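Local coordinates for putative pachytene checkpoint protein 2 (PDB 4XGU) that acts as an AAA+ ATPase of the protein-remodelling class, binding and hydrolysing ATP, and probably plays a key role in chromosome recombination during meiosis, at residues A13-C18 with E35-A40; F30-E35 with N63-K68; G184-C189 with L250-E255; L210-N213 with L217-K220; S334-A339 with D352-D357. All coordinates share one frame; numbering follows the deposited sequence.

Interaction 1. Residues A13-C18 with E35-A40; sequences AEIRIC and ELIKAA
Where A13 and I15 meet L36 and I37, no aromatic ring or other flat group takes part across the two segments, so there are no faces or edges to assign; aliphatic branches do all the touching. Flat groups lie just outside this pairing, with the F66 ring against both I15 and L36. The main touch joins methyl to methyl, I15 CD1 lying 3.6 Å from I37 CD1, and the same I15 CD1 is 3.7 Å from I37 CG1. The two isoleucine side chains cross obliquely rather than running alongside each other. Both hold CG1 beside the backbone N and continue it extended (chi1 -60° in I15, -63° in I37), which carries each CD1 far out from its own backbone into the gap. That reach matters, because strand 13-16 and helix 35-40 come no nearer than 10.7 Å between their axes. I37 CD1 also approaches A13 CB at 3.9 Å, while L36 CD2 makes a looser touch with I15 CD1 at 4.3 Å. The CB atoms of A13 and I15 point toward the helix, and that of E14 points away, as the alternation of a strand requires; E14 OE2 bonds to H195 ND1 on that other side. I37 further touches I71 and I95 on the two flanking strands, so helix 30-41 touches all three strands of the sheet in the Pch2 N-terminal domain. With four buried residues and only carbon meeting carbon, the contact implies cohesion by exclusion of water and by shape, without directional bonds between the segments.

Interaction 2. Residues F30-E35 with N63-K68; sequences FSEFEE and NELFEK
Apolar contact comes first: L65 packs against the side chains of both E32 and F33, and of the residues of 30-35 and 63-68 it has the most surface buried here, 89 Å² of 182 Å² summed over both sides. Its CB lies 4.3 Å from F33 CE1, a loose touch. F33 and L65 are also the closest pair by backbone, 7.5 Å from CA to CA. The second kind is van der Waals contact between leucine methyls and polar or aliphatic atoms of E32. L65 CD1 sits 3.7 Å from the backbone O of E32 and 4.1 Å from E32 CB, whereas L65 CD2 lies 4.1 Å from E32 OE1. L65 holds CG beside its backbone N (chi1 -67°), and the two side chains cross at about a right angle, so that the methyls meet the glutamate at both its root and its carboxylate end. Charge plays a lesser role: E32 OE1 has a long, weak ion pair with R29 NH1, and R29 also packs against L65. Within 63-68 the chain first takes helical backbone angles through 63-65, where N63 OD1 accepts a hydrogen bond from V53 N. The ring of F66 meets K68 CA at its edge, in plane. F66 then extends, and E67 departs from strand angles (-106/-29) before K68 resumes them. The backbones of both E67 and K68 bond to R16, so two residues face one. This is a classic beta bulge, placed where the loop enters strand 68-72 of the Pch2 N-terminal domain.

Interaction 3. Residues G184-C189 with L250-E255; sequences GKTSLC and LIDEVE. With ADP (adenosine-5'-diphosphate), chain H.
L250 has the largest buried share of this contact, 57 of 151 Å², followed by T186 and C189 on the helix. CG of L250 is anti to the backbone N (chi1 175°), and its two methyls divide the work: CD1 lies 3.6 Å from C189 CB and 3.7 Å from C189 SG, while CD2 reaches T186 CG2 at 3.9 Å. T186 is two-sided. Its methyl serves this apolar patch, and its OG1, beside the backbone N, bonds to ADP O2B at 2.8 Å. The backbone T186 N grips the same oxygen at 2.7 Å with a nearly straight N-H (166°), so one residue holds O2B twice. K185 NZ and G184 N both donate to ADP O1B, and S187 N donates to O1A. D252 OD1 stands 3.5 Å from T186 OG1, bringing the strand end close to the diphosphate. The sequence and geometry are consistent with a Walker A loop facing a Walker B strand, D252 and E253 occupying its acidic positions. Helix 185-199 follows strand 174-178, whose L177 also touches C189; strand 245-251 lies between strands 206-212 and 293-299, and T186 rests on T298 of the latter, so the helix start spans three parallel strands of the AAA sheet.

Interaction 4. Residues L210-N213 with L217-K220; sequences LEIN and LFSK
N213 and F218 come within 4.7 Å from CA to CA, because N213 takes left-handed backbone angles (66/48) and the chain turns sharply from the end of strand 206-212 into helix 217-224. The asparagine side chain bridges that turn. N213 OD1 accepts two weak hydrogen bonds, from F218 N at 3.2 Å and from S219 N at 3.1 Å, both well bent. It also lies 3.4 Å from F218 CB. The other end of the amide faces away from this helix: N213 ND2 bonds to the backbone O of D252, though that bond is modelled so short that its exact geometry is doubtful, and weakly to S256 OG. I212 and F218 lie side by side, pointing the same way, and I212 CG2 sits over one face of the ring, 4.2 Å from its centroid and 22° off the normal, a CH-pi contact. S219 OG bonds to S216 O within the turn. L217 packs on L281 of a second subunit. In related AAA+ remodellers the first pore loop lies in the connection after this strand, and helix 217-224 is probably part of that region here. Chemically, one carbonyl oxygen shared by two amides suggests that N213 ties the first turn around F218 and S219 to the chain after strand 245-251, the probable Walker B strand, though by weak or doubtful bonds.

Interaction 5. Residues S334-A339 with D352-D357; sequences SIMELA and DYWPQD
M336 and W354 form a Met-aromatic contact in the AAA+ lid, between helix 324-340 and the loop that precedes helix 367-378. The tight part centres on the six-membered ring of the tryptophan. M336 SD comes in at the ring edge, 4.9 Å from its centroid and 77° off the normal, with CE3 as the nearest ring atom at 3.7 Å. The methionine chain bends at both chi2 and chi3, which curls the sulfur toward the loop. One helical turn on, A339 CB meets the same ring at CH2, also 3.7 Å away. I335 CG2 is looser, 4.5 Å from W354 CZ3; this isoleucine also packs on L372 and F412 of neighbouring lid helices. The ring nitrogen W354 NE1 has a weak hydrogen bond to V349 O. The other side of the loop is open: D352, Y353 and D357 are exposed, though D357 OD1 makes a salt bridge to K332 NZ and Q356 O a hydrogen bond to Y328 OH, both on helix 324-340. On the far side of the helix, E337 bonds to N165 of a second subunit. The loop braces itself through Q356, whose NE2 donates to W354 O at 2.6 Å from above the carbonyl plane, 44° out of it.

Overall arrangement
Along the chain the contacts fall into three groups. Interactions 1 and 2 alternate their segments, share helix 30-41 and E35, and have centres about 5 Å apart, making one core of the Pch2 N-terminal domain. Interactions 3 and 4 follow in the AAA region, their centres about 11 Å apart; interaction 4 lies in sequence between the two segments of interaction 3, and strands 206-212 and 245-251 are neighbours in one sheet. Interaction 5 comes last, in the lid, about 30 Å from interaction 3 between centres. The N-terminal pair is centred 31 to 40 Å from the AAA pair. Interaction 3 holds part of the ADP pocket, while interactions 4 and 5 both border the second subunit.

Interaction 1. Residues A13-C18 with E35-A40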
# COMPACT_ATOMS: atom_id res chain seq x y z
N ALA B 13 43.68 -24.65 27.03
CA ALA B 13 43.16 -25.80 27.75
C ALA B 13 42.11 -25.37 28.77
O ALA B 13 42.35 -24.49 29.60
CB ALA B 13 44.29 -26.55 28.43
N GLU B 14 40.94 -26.00 28.70
CA GLU B 14 39.86 -25.73 29.63
C GLU B 14 39.71 -26.93 30.56
O GLU B 14 39.61 -28.06 30.09
CB GLU B 14 38.55 -25.46 28.89
CG GLU B 14 38.66 -24.39 27.81
CD GLU B 14 37.45 -24.35 26.90
OE1 GLU B 14 36.44 -25.02 27.21
OE2 GLU B 14 37.51 -23.64 25.86
N ILE B 15 39.72 -26.68 31.86
CA ILE B 15 39.63 -27.75 32.83
C ILE B 15 38.50 -27.51 33.82
O ILE B 15 38.49 -26.51 34.53
CB ILE B 15 40.95 -27.90 33.61
CG1 ILE B 15 42.10 -28.21 32.65
CG2 ILE B 15 40.83 -28.99 34.66
CD1 ILE B 15 43.46 -28.29 33.33
N ARG B 16 37.55 -28.44 33.86
CA ARG B 16 36.44 -28.35 34.80
C ARG B 16 36.78 -29.06 36.11
O ARG B 16 36.97 -30.28 36.13
CB ARG B 16 35.17 -28.95 34.20
CG ARG B 16 33.93 -28.75 35.06
CD ARG B 16 32.96 -29.91 34.93
NE ARG B 16 32.65 -30.22 33.54
CZ ARG B 16 31.91 -31.26 33.17
NH1 ARG B 16 31.42 -32.08 34.08
NH2 ARG B 16 31.67 -31.48 31.88
N ILE B 17 36.84 -28.30 37.20
CA ILE B 17 37.05 -28.88 38.52
C ILE B 17 35.74 -29.15 39.24
O ILE B 17 34.67 -28.74 38.78
CB ILE B 17 37.92 -27.97 39.41
CG1 ILE B 17 37.44 -26.52 39.31
CG2 ILE B 17 39.38 -28.08 39.03
CD1 ILE B 17 38.27 -25.55 40.11
N CYS B 18 35.82 -29.84 40.38
CA CYS B 18 34.65 -30.10 41.20
C CYS B 18 34.20 -28.84 41.91
O CYS B 18 34.99 -27.92 42.11
CB CYS B 18 34.94 -31.21 42.22
SG CYS B 18 34.27 -32.83 41.79
N GLU B 35 51.02 -30.18 34.91
CA GLU B 35 51.55 -31.52 34.74
C GLU B 35 50.48 -32.42 34.13
O GLU B 35 50.76 -33.23 33.24
CB GLU B 35 52.04 -32.07 36.08
CG GLU B 35 53.46 -32.66 36.07
CD GLU B 35 54.54 -31.63 35.76
OE1 GLU B 35 54.24 -30.41 35.76
OE2 GLU B 35 55.69 -32.04 35.51
N LEU B 36 49.25 -32.26 34.61
CA LEU B 36 48.10 -32.97 34.06
C LEU B 36 47.93 -32.71 32.56
O LEU B 36 47.70 -33.63 31.78
CB LEU B 36 46.82 -32.56 34.79
CG LEU B 36 45.50 -32.95 34.11
CD1 LEU B 36 45.31 -34.46 34.12
CD2 LEU B 36 44.31 -32.24 34.76
N ILE B 37 48.04 -31.44 32.18
CA ILE B 37 47.85 -31.04 30.79
C ILE B 37 48.97 -31.58 29.90
O ILE B 37 48.73 -31.95 28.76
CB ILE B 37 47.77 -29.51 30.67
CG1 ILE B 37 46.54 -29.00 31.43
CG2 ILE B 37 47.69 -29.08 29.22
CD1 ILE B 37 46.45 -27.50 31.50
N LYS B 38 50.19 -31.63 30.43
CA LYS B 38 51.31 -32.19 29.68
C LYS B 38 51.08 -33.67 29.42
O LYS B 38 51.36 -34.17 28.33
CB LYS B 38 52.63 -31.97 30.42
N ALA B 39 50.56 -34.37 30.42
CA ALA B 39 50.32 -35.81 30.31
C ALA B 39 49.13 -36.10 29.40
O ALA B 39 49.14 -37.07 28.64
CB ALA B 39 50.10 -36.42 31.68
N ALA B 40 48.11 -35.26 29.48
CA ALA B 40 46.89 -35.45 28.70
C ALA B 40 47.11 -35.12 27.22
O ALA B 40 46.42 -35.66 26.36
CB ALA B 40 45.77 -34.59 29.26

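Interaction 2. Residues F30-E35 with N63-K68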
# COMPACT_ATOMS: atom_id res chain seq x y z
N PHE B 30 48.51 -24.83 41.05
CA PHE B 30 48.47 -24.62 39.61
C PHE B 30 49.51 -25.46 38.86
O PHE B 30 49.32 -25.80 37.70
CB PHE B 30 48.68 -23.14 39.29
CG PHE B 30 48.32 -22.76 37.89
CD1 PHE B 30 47.03 -22.37 37.58
CD2 PHE B 30 49.26 -22.80 36.88
CE1 PHE B 30 46.69 -22.01 36.29
CE2 PHE B 30 48.93 -22.45 35.59
CZ PHE B 30 47.64 -22.05 35.29
N SER B 31 50.61 -25.77 39.54
CA SER B 31 51.69 -26.55 38.94
C SER B 31 51.22 -27.96 38.59
O SER B 31 51.59 -28.51 37.55
CB SER B 31 52.90 -26.62 39.88
OG SER B 31 53.35 -25.32 40.23
N GLU B 32 50.41 -28.53 39.47
CA GLU B 32 49.90 -29.89 39.29
C GLU B 32 48.94 -29.97 38.12
O GLU B 32 48.84 -31.00 37.45
CB GLU B 32 49.22 -30.37 40.57
CG GLU B 32 50.05 -30.15 41.83
CD GLU B 32 49.34 -30.62 43.08
OE1 GLU B 32 48.49 -31.53 42.98
OE2 GLU B 32 49.64 -30.08 44.17
N PHE B 33 48.22 -28.88 37.87
CA PHE B 33 47.32 -28.81 36.72
C PHE B 33 48.11 -28.82 35.41
O PHE B 33 47.68 -29.42 34.43
CB PHE B 33 46.44 -27.57 36.78
CG PHE B 33 45.22 -27.74 37.64
CD1 PHE B 33 44.09 -28.36 37.13
CD2 PHE B 33 45.20 -27.28 38.94
CE1 PHE B 33 42.97 -28.53 37.91
CE2 PHE B 33 44.08 -27.44 39.73
CZ PHE B 33 42.96 -28.06 39.21
N GLU B 34 49.26 -28.16 35.41
CA GLU B 34 50.07 -28.06 34.20
C GLU B 34 50.70 -29.41 33.87
O GLU B 34 50.90 -29.75 32.70
CB GLU B 34 51.14 -26.98 34.36
CG GLU B 34 51.89 -26.67 33.08
CD GLU B 34 52.65 -25.36 33.16
OE1 GLU B 34 53.26 -24.97 32.14
OE2 GLU B 34 52.64 -24.73 34.24
N GLU B 35 51.02 -30.18 34.91
CA GLU B 35 51.55 -31.52 34.74
C GLU B 35 50.48 -32.42 34.13
O GLU B 35 50.76 -33.23 33.24
CB GLU B 35 52.04 -32.07 36.08
CG GLU B 35 53.46 -32.66 36.07
CD GLU B 35 54.54 -31.63 35.76
OE1 GLU B 35 54.24 -30.41 35.76
OE2 GLU B 35 55.69 -32.04 35.51
N ASN B 63 43.77 -37.79 38.23
CA ASN B 63 42.32 -37.87 38.05
C ASN B 63 41.57 -37.21 39.20
O ASN B 63 40.41 -36.84 39.06
CB ASN B 63 41.87 -39.32 37.91
CG ASN B 63 42.24 -39.91 36.56
OD1 ASN B 63 42.41 -39.19 35.58
ND2 ASN B 63 42.36 -41.23 36.51
N GLU B 64 42.24 -37.07 40.34
CA GLU B 64 41.61 -36.47 41.51
C GLU B 64 41.48 -34.96 41.36
O GLU B 64 40.83 -34.30 42.17
CB GLU B 64 42.40 -36.81 42.78
CG GLU B 64 42.33 -38.28 43.19
CD GLU B 64 43.21 -38.60 44.38
OE1 GLU B 64 44.14 -37.81 44.67
OE2 GLU B 64 42.98 -39.64 45.04
N LEU B 65 42.09 -34.41 40.32
CA LEU B 65 42.11 -32.96 40.09
C LEU B 65 40.91 -32.46 39.30
O LEU B 65 40.26 -31.49 39.69
CB LEU B 65 43.39 -32.55 39.37
CG LEU B 65 44.73 -32.68 40.10
CD1 LEU B 65 45.88 -32.32 39.18
CD2 LEU B 65 44.74 -31.80 41.34
N PHE B 66 40.63 -33.11 38.18
CA PHE B 66 39.66 -32.59 37.22
C PHE B 66 38.44 -33.48 37.02
O PHE B 66 38.44 -34.66 37.37
CB PHE B 66 40.33 -32.35 35.87
CG PHE B 66 40.68 -33.61 35.13
CD1 PHE B 66 41.73 -34.41 35.54
CD2 PHE B 66 39.95 -33.98 34.01
CE1 PHE B 66 42.05 -35.56 34.85
CE2 PHE B 66 40.27 -35.14 33.32
CZ PHE B 66 41.32 -35.93 33.74
N GLU B 67 37.40 -32.89 36.43
CA GLU B 67 36.18 -33.61 36.11
C GLU B 67 36.13 -33.82 34.60
O GLU B 67 35.55 -34.79 34.11
CB GLU B 67 34.95 -32.83 36.59
CG GLU B 67 33.80 -33.69 37.08
CD GLU B 67 32.75 -32.90 37.84
OE1 GLU B 67 32.20 -31.92 37.28
OE2 GLU B 67 32.47 -33.25 39.01
N LYS B 68 36.75 -32.90 33.87
CA LYS B 68 36.81 -32.96 32.41
C LYS B 68 37.76 -31.88 31.90
O LYS B 68 37.77 -30.76 32.41
CB LYS B 68 35.41 -32.77 31.81
CG LYS B 68 35.38 -32.40 30.33
CD LYS B 68 33.95 -32.43 29.81
CE LYS B 68 33.79 -31.60 28.55
NZ LYS B 68 32.38 -31.60 28.05

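Interaction 3. Residues G184-C189 with L250-E255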
# COMPACT_ATOMS: atom_id res chain seq x y z
N GLY B 184 21.76 -26.07 12.93
CA GLY B 184 22.23 -25.93 14.30
C GLY B 184 22.99 -24.65 14.57
O GLY B 184 24.04 -24.66 15.21
N LYS B 185 22.45 -23.53 14.09
CA LYS B 185 23.07 -22.23 14.30
C LYS B 185 22.99 -21.81 15.77
O LYS B 185 23.93 -21.21 16.30
CB LYS B 185 22.40 -21.18 13.43
CG LYS B 185 22.25 -21.60 11.98
CD LYS B 185 21.55 -20.53 11.17
CE LYS B 185 20.30 -21.08 10.52
NZ LYS B 185 19.29 -21.52 11.52
N THR B 186 21.87 -22.11 16.40
CA THR B 186 21.67 -21.79 17.80
C THR B 186 22.70 -22.51 18.66
O THR B 186 23.31 -21.90 19.54
CB THR B 186 20.25 -22.17 18.28
OG1 THR B 186 19.28 -21.52 17.45
CG2 THR B 186 20.05 -21.75 19.73
N SER B 187 22.89 -23.80 18.39
CA SER B 187 23.86 -24.61 19.13
C SER B 187 25.26 -24.03 19.03
O SER B 187 26.02 -24.05 19.99
CB SER B 187 23.84 -26.05 18.63
OG SER B 187 22.62 -26.69 18.96
N LEU B 188 25.60 -23.52 17.85
CA LEU B 188 26.88 -22.84 17.65
C LEU B 188 27.01 -21.64 18.58
O LEU B 188 28.04 -21.46 19.23
CB LEU B 188 27.03 -22.38 16.19
CG LEU B 188 27.43 -23.43 15.16
CD1 LEU B 188 27.51 -22.80 13.78
CD2 LEU B 188 28.75 -24.07 15.53
N CYS B 189 25.96 -20.83 18.65
CA CYS B 189 25.97 -19.65 19.50
C CYS B 189 26.09 -20.01 20.97
O CYS B 189 26.81 -19.36 21.72
CB CYS B 189 24.70 -18.82 19.27
SG CYS B 189 24.64 -17.99 17.68
N LEU B 250 21.63 -13.61 22.62
CA LEU B 250 21.25 -14.46 21.50
C LEU B 250 19.85 -14.11 21.02
O LEU B 250 18.93 -13.94 21.82
CB LEU B 250 21.32 -15.94 21.90
CG LEU B 250 20.84 -16.93 20.85
CD1 LEU B 250 21.69 -16.82 19.59
CD2 LEU B 250 20.87 -18.35 21.38
N ILE B 251 19.70 -13.99 19.70
CA ILE B 251 18.41 -13.68 19.10
C ILE B 251 18.06 -14.71 18.02
O ILE B 251 18.74 -14.81 17.00
CB ILE B 251 18.41 -12.26 18.50
CG1 ILE B 251 18.71 -11.23 19.59
CG2 ILE B 251 17.08 -11.96 17.82
CD1 ILE B 251 19.09 -9.87 19.06
N ASP B 252 17.01 -15.48 18.27
CA ASP B 252 16.61 -16.55 17.36
C ASP B 252 15.50 -16.12 16.41
O ASP B 252 14.71 -15.24 16.74
CB ASP B 252 16.16 -17.77 18.16
CG ASP B 252 17.23 -18.27 19.12
OD1 ASP B 252 18.40 -18.35 18.70
OD2 ASP B 252 16.89 -18.58 20.28
N GLU B 253 15.45 -16.76 15.24
CA GLU B 253 14.45 -16.47 14.22
C GLU B 253 14.31 -14.97 13.96
O GLU B 253 13.21 -14.43 14.01
CB GLU B 253 13.09 -17.05 14.61
CG GLU B 253 12.96 -18.54 14.41
CD GLU B 253 11.70 -18.92 13.65
OE1 GLU B 253 10.73 -18.12 13.67
OE2 GLU B 253 11.67 -20.01 13.04
N VAL B 254 15.43 -14.32 13.68
CA VAL B 254 15.49 -12.86 13.58
C VAL B 254 14.47 -12.30 12.59
O VAL B 254 13.86 -11.26 12.84
CB VAL B 254 16.90 -12.39 13.17
CG1 VAL B 254 16.94 -10.88 13.05
CG2 VAL B 254 17.92 -12.86 14.18
N GLU B 255 14.28 -12.99 11.48
CA GLU B 255 13.39 -12.48 10.44
C GLU B 255 11.92 -12.71 10.77
O GLU B 255 11.04 -12.16 10.11
CB GLU B 255 13.75 -13.11 9.10
CG GLU B 255 15.17 -12.80 8.66
CD GLU B 255 15.43 -13.16 7.22
OE1 GLU B 255 16.34 -13.98 6.96
OE2 GLU B 255 14.73 -12.62 6.33
PB ADP H . 18.94 -24.07 14.29
O1B ADP H . 19.54 -24.27 12.92
O2B ADP H . 19.65 -23.04 15.13
O3B ADP H . 17.43 -23.93 14.30
PA ADP H . 19.49 -25.56 16.63
O1A ADP H . 20.84 -24.94 16.91
O2A ADP H . 18.26 -25.05 17.34
O3A ADP H . 19.22 -25.47 15.04
O5' ADP H . 19.62 -27.13 16.94
C5' ADP H . 19.34 -28.12 15.95
C4' ADP H . 19.52 -29.50 16.57
O4' ADP H . 19.94 -30.42 15.56
C3' ADP H . 20.60 -29.49 17.65
O3' ADP H . 20.00 -29.66 18.94
C2' ADP H . 21.52 -30.64 17.32
O2' ADP H . 21.30 -31.71 18.25
C1' ADP H . 21.15 -31.09 15.92
N9 ADP H . 22.20 -30.64 14.98
C8 ADP H . 22.03 -29.72 14.01
N7 ADP H . 23.18 -29.52 13.31
C5 ADP H . 24.12 -30.33 13.83
C6 ADP H . 25.54 -30.61 13.56
N6 ADP H . 26.20 -29.97 12.57
N1 ADP H . 26.16 -31.52 14.34
C2 ADP H . 25.51 -32.16 15.33
N3 ADP H . 24.22 -31.96 15.63
C4 ADP H . 23.47 -31.07 14.93

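Interaction 4. Residues L210-N213 with L217-K220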
# COMPACT_ATOMS: atom_id res chain seq x y z
N LEU B 210 21.85 -13.71 27.81
CA LEU B 210 20.42 -13.46 27.66
C LEU B 210 19.93 -13.94 26.30
O LEU B 210 20.38 -13.47 25.26
CB LEU B 210 20.12 -11.98 27.84
CG LEU B 210 20.04 -11.54 29.30
CD1 LEU B 210 20.11 -10.04 29.42
CD2 LEU B 210 18.76 -12.08 29.92
N GLU B 211 19.01 -14.89 26.33
CA GLU B 211 18.47 -15.45 25.10
C GLU B 211 17.07 -14.92 24.82
O GLU B 211 16.19 -14.97 25.69
CB GLU B 211 18.45 -16.98 25.17
CG GLU B 211 17.94 -17.65 23.91
CD GLU B 211 18.00 -19.16 23.98
OE1 GLU B 211 18.37 -19.69 25.06
OE2 GLU B 211 17.69 -19.81 22.97
N ILE B 212 16.86 -14.42 23.61
CA ILE B 212 15.57 -13.84 23.22
C ILE B 212 14.95 -14.62 22.06
O ILE B 212 15.67 -15.12 21.19
CB ILE B 212 15.72 -12.36 22.81
CG1 ILE B 212 16.62 -11.62 23.81
CG2 ILE B 212 14.37 -11.69 22.70
CD1 ILE B 212 16.86 -10.17 23.44
N ASN B 213 13.63 -14.73 22.08
CA ASN B 213 12.85 -15.28 20.96
C ASN B 213 13.11 -16.76 20.70
O ASN B 213 13.33 -17.17 19.55
CB ASN B 213 13.13 -14.47 19.69
CG ASN B 213 12.06 -14.65 18.64
OD1 ASN B 213 10.89 -14.85 18.96
ND2 ASN B 213 12.45 -14.58 17.37
N LEU B 217 8.50 -17.16 20.25
CA LEU B 217 7.55 -16.79 21.28
C LEU B 217 7.44 -15.27 21.35
O LEU B 217 6.36 -14.71 21.53
CB LEU B 217 7.96 -17.34 22.65
CG LEU B 217 8.55 -18.75 22.72
CD1 LEU B 217 8.85 -19.13 24.16
CD2 LEU B 217 7.61 -19.77 22.08
N PHE B 218 8.58 -14.61 21.19
CA PHE B 218 8.68 -13.17 21.28
C PHE B 218 8.14 -12.48 20.03
O PHE B 218 7.63 -11.37 20.10
CB PHE B 218 10.14 -12.76 21.53
CG PHE B 218 10.32 -11.32 21.92
CD1 PHE B 218 9.84 -10.85 23.14
CD2 PHE B 218 10.98 -10.43 21.09
CE1 PHE B 218 10.01 -9.53 23.51
CE2 PHE B 218 11.15 -9.11 21.45
CZ PHE B 218 10.67 -8.66 22.66
N SER B 219 8.23 -13.18 18.90
CA SER B 219 7.92 -12.60 17.59
C SER B 219 6.47 -12.13 17.43
O SER B 219 6.23 -11.04 16.90
CB SER B 219 8.25 -13.60 16.48
OG SER B 219 7.48 -14.78 16.61
N LYS B 220 5.52 -12.95 17.86
CA LYS B 220 4.10 -12.62 17.70
C LYS B 220 3.71 -11.37 18.48
O LYS B 220 2.98 -10.51 17.97
CB LYS B 220 3.23 -13.80 18.14
CG LYS B 220 2.88 -14.76 17.01
CD LYS B 220 1.97 -14.10 15.98
CE LYS B 220 0.49 -14.37 16.26
NZ LYS B 220 0.03 -13.84 17.57

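Interaction 5. Residues S334-A339 with D352-D357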
# COMPACT_ATOMS: atom_id res chain seq x y z
N SER B 334 25.97 -41.34 16.29
CA SER B 334 24.73 -41.85 16.86
C SER B 334 24.88 -43.31 17.25
O SER B 334 24.50 -43.70 18.36
CB SER B 334 23.57 -41.68 15.86
OG SER B 334 23.31 -40.32 15.59
N ILE B 335 25.44 -44.11 16.35
CA ILE B 335 25.64 -45.53 16.60
C ILE B 335 26.60 -45.75 17.78
O ILE B 335 26.34 -46.59 18.64
CB ILE B 335 26.20 -46.25 15.36
CG1 ILE B 335 25.22 -46.10 14.19
CG2 ILE B 335 26.46 -47.72 15.65
CD1 ILE B 335 25.73 -46.69 12.90
N MET B 336 27.69 -44.99 17.80
CA MET B 336 28.67 -45.12 18.87
C MET B 336 28.08 -44.74 20.23
O MET B 336 28.42 -45.34 21.25
CB MET B 336 29.90 -44.25 18.58
CG MET B 336 30.71 -44.73 17.39
SD MET B 336 31.03 -46.50 17.47
CE MET B 336 32.05 -46.59 18.94
N GLU B 337 27.19 -43.75 20.23
CA GLU B 337 26.49 -43.35 21.44
C GLU B 337 25.46 -44.39 21.84
O GLU B 337 25.24 -44.64 23.03
CB GLU B 337 25.82 -41.98 21.25
CG GLU B 337 24.87 -41.57 22.37
CD GLU B 337 25.57 -41.27 23.68
OE1 GLU B 337 26.82 -41.25 23.71
OE2 GLU B 337 24.87 -41.05 24.69
N LEU B 338 24.83 -45.01 20.85
CA LEU B 338 23.89 -46.08 21.11
C LEU B 338 24.58 -47.30 21.71
O LEU B 338 23.99 -48.06 22.47
CB LEU B 338 23.16 -46.48 19.82
CG LEU B 338 22.05 -45.56 19.33
CD1 LEU B 338 21.54 -46.03 17.98
CD2 LEU B 338 20.91 -45.50 20.34
N ALA B 339 25.85 -47.48 21.35
CA ALA B 339 26.64 -48.59 21.87
C ALA B 339 27.11 -48.30 23.29
O ALA B 339 27.29 -49.21 24.10
CB ALA B 339 27.83 -48.86 20.97
N ASP B 352 37.91 -52.82 15.31
CA ASP B 352 38.56 -52.46 14.06
C ASP B 352 37.58 -52.56 12.89
O ASP B 352 37.62 -51.77 11.95
CB ASP B 352 39.78 -53.35 13.80
CG ASP B 352 40.89 -53.11 14.79
OD1 ASP B 352 40.91 -52.03 15.42
OD2 ASP B 352 41.75 -54.00 14.95
N TYR B 353 36.70 -53.55 12.97
CA TYR B 353 35.73 -53.82 11.92
C TYR B 353 34.52 -52.88 12.03
O TYR B 353 33.85 -52.59 11.04
CB TYR B 353 35.29 -55.29 11.99
CG TYR B 353 34.77 -55.90 10.71
CD1 TYR B 353 34.47 -55.12 9.60
CD2 TYR B 353 34.57 -57.27 10.61
CE1 TYR B 353 33.98 -55.68 8.43
CE2 TYR B 353 34.09 -57.85 9.44
CZ TYR B 353 33.80 -57.04 8.36
OH TYR B 353 33.32 -57.61 7.20
N TRP B 354 34.26 -52.39 13.24
CA TRP B 354 33.26 -51.36 13.47
C TRP B 354 33.57 -50.13 12.62
O TRP B 354 34.73 -49.86 12.32
CB TRP B 354 33.20 -50.96 14.95
CG TRP B 354 32.31 -51.83 15.82
CD1 TRP B 354 32.40 -53.18 15.98
CD2 TRP B 354 31.24 -51.38 16.64
NE1 TRP B 354 31.42 -53.61 16.86
CE2 TRP B 354 30.70 -52.53 17.28
CE3 TRP B 354 30.66 -50.14 16.91
CZ2 TRP B 354 29.62 -52.46 18.16
CZ3 TRP B 354 29.59 -50.07 17.78
CH2 TRP B 354 29.08 -51.22 18.40
N PRO B 355 32.52 -49.38 12.21
CA PRO B 355 32.73 -48.17 11.41
C PRO B 355 33.62 -47.15 12.12
O PRO B 355 33.40 -46.83 13.29
CB PRO B 355 31.31 -47.62 11.22
CG PRO B 355 30.48 -48.30 12.27
CD PRO B 355 31.10 -49.65 12.44
N GLN B 356 34.62 -46.66 11.40
CA GLN B 356 35.60 -45.73 11.96
C GLN B 356 35.43 -44.34 11.36
O GLN B 356 34.54 -44.13 10.53
CB GLN B 356 37.02 -46.24 11.71
CG GLN B 356 37.21 -47.72 11.99
CD GLN B 356 37.23 -48.03 13.47
OE1 GLN B 356 37.71 -47.23 14.28
NE2 GLN B 356 36.71 -49.20 13.84
N ASP B 357 36.28 -43.41 11.77
CA ASP B 357 36.28 -42.08 11.18
C ASP B 357 36.76 -42.14 9.73
O ASP B 357 37.78 -42.75 9.43
CB ASP B 357 37.16 -41.12 11.99
CG ASP B 357 36.62 -40.89 13.39
OD1 ASP B 357 35.41 -41.12 13.61
OD2 ASP B 357 37.40 -40.46 14.27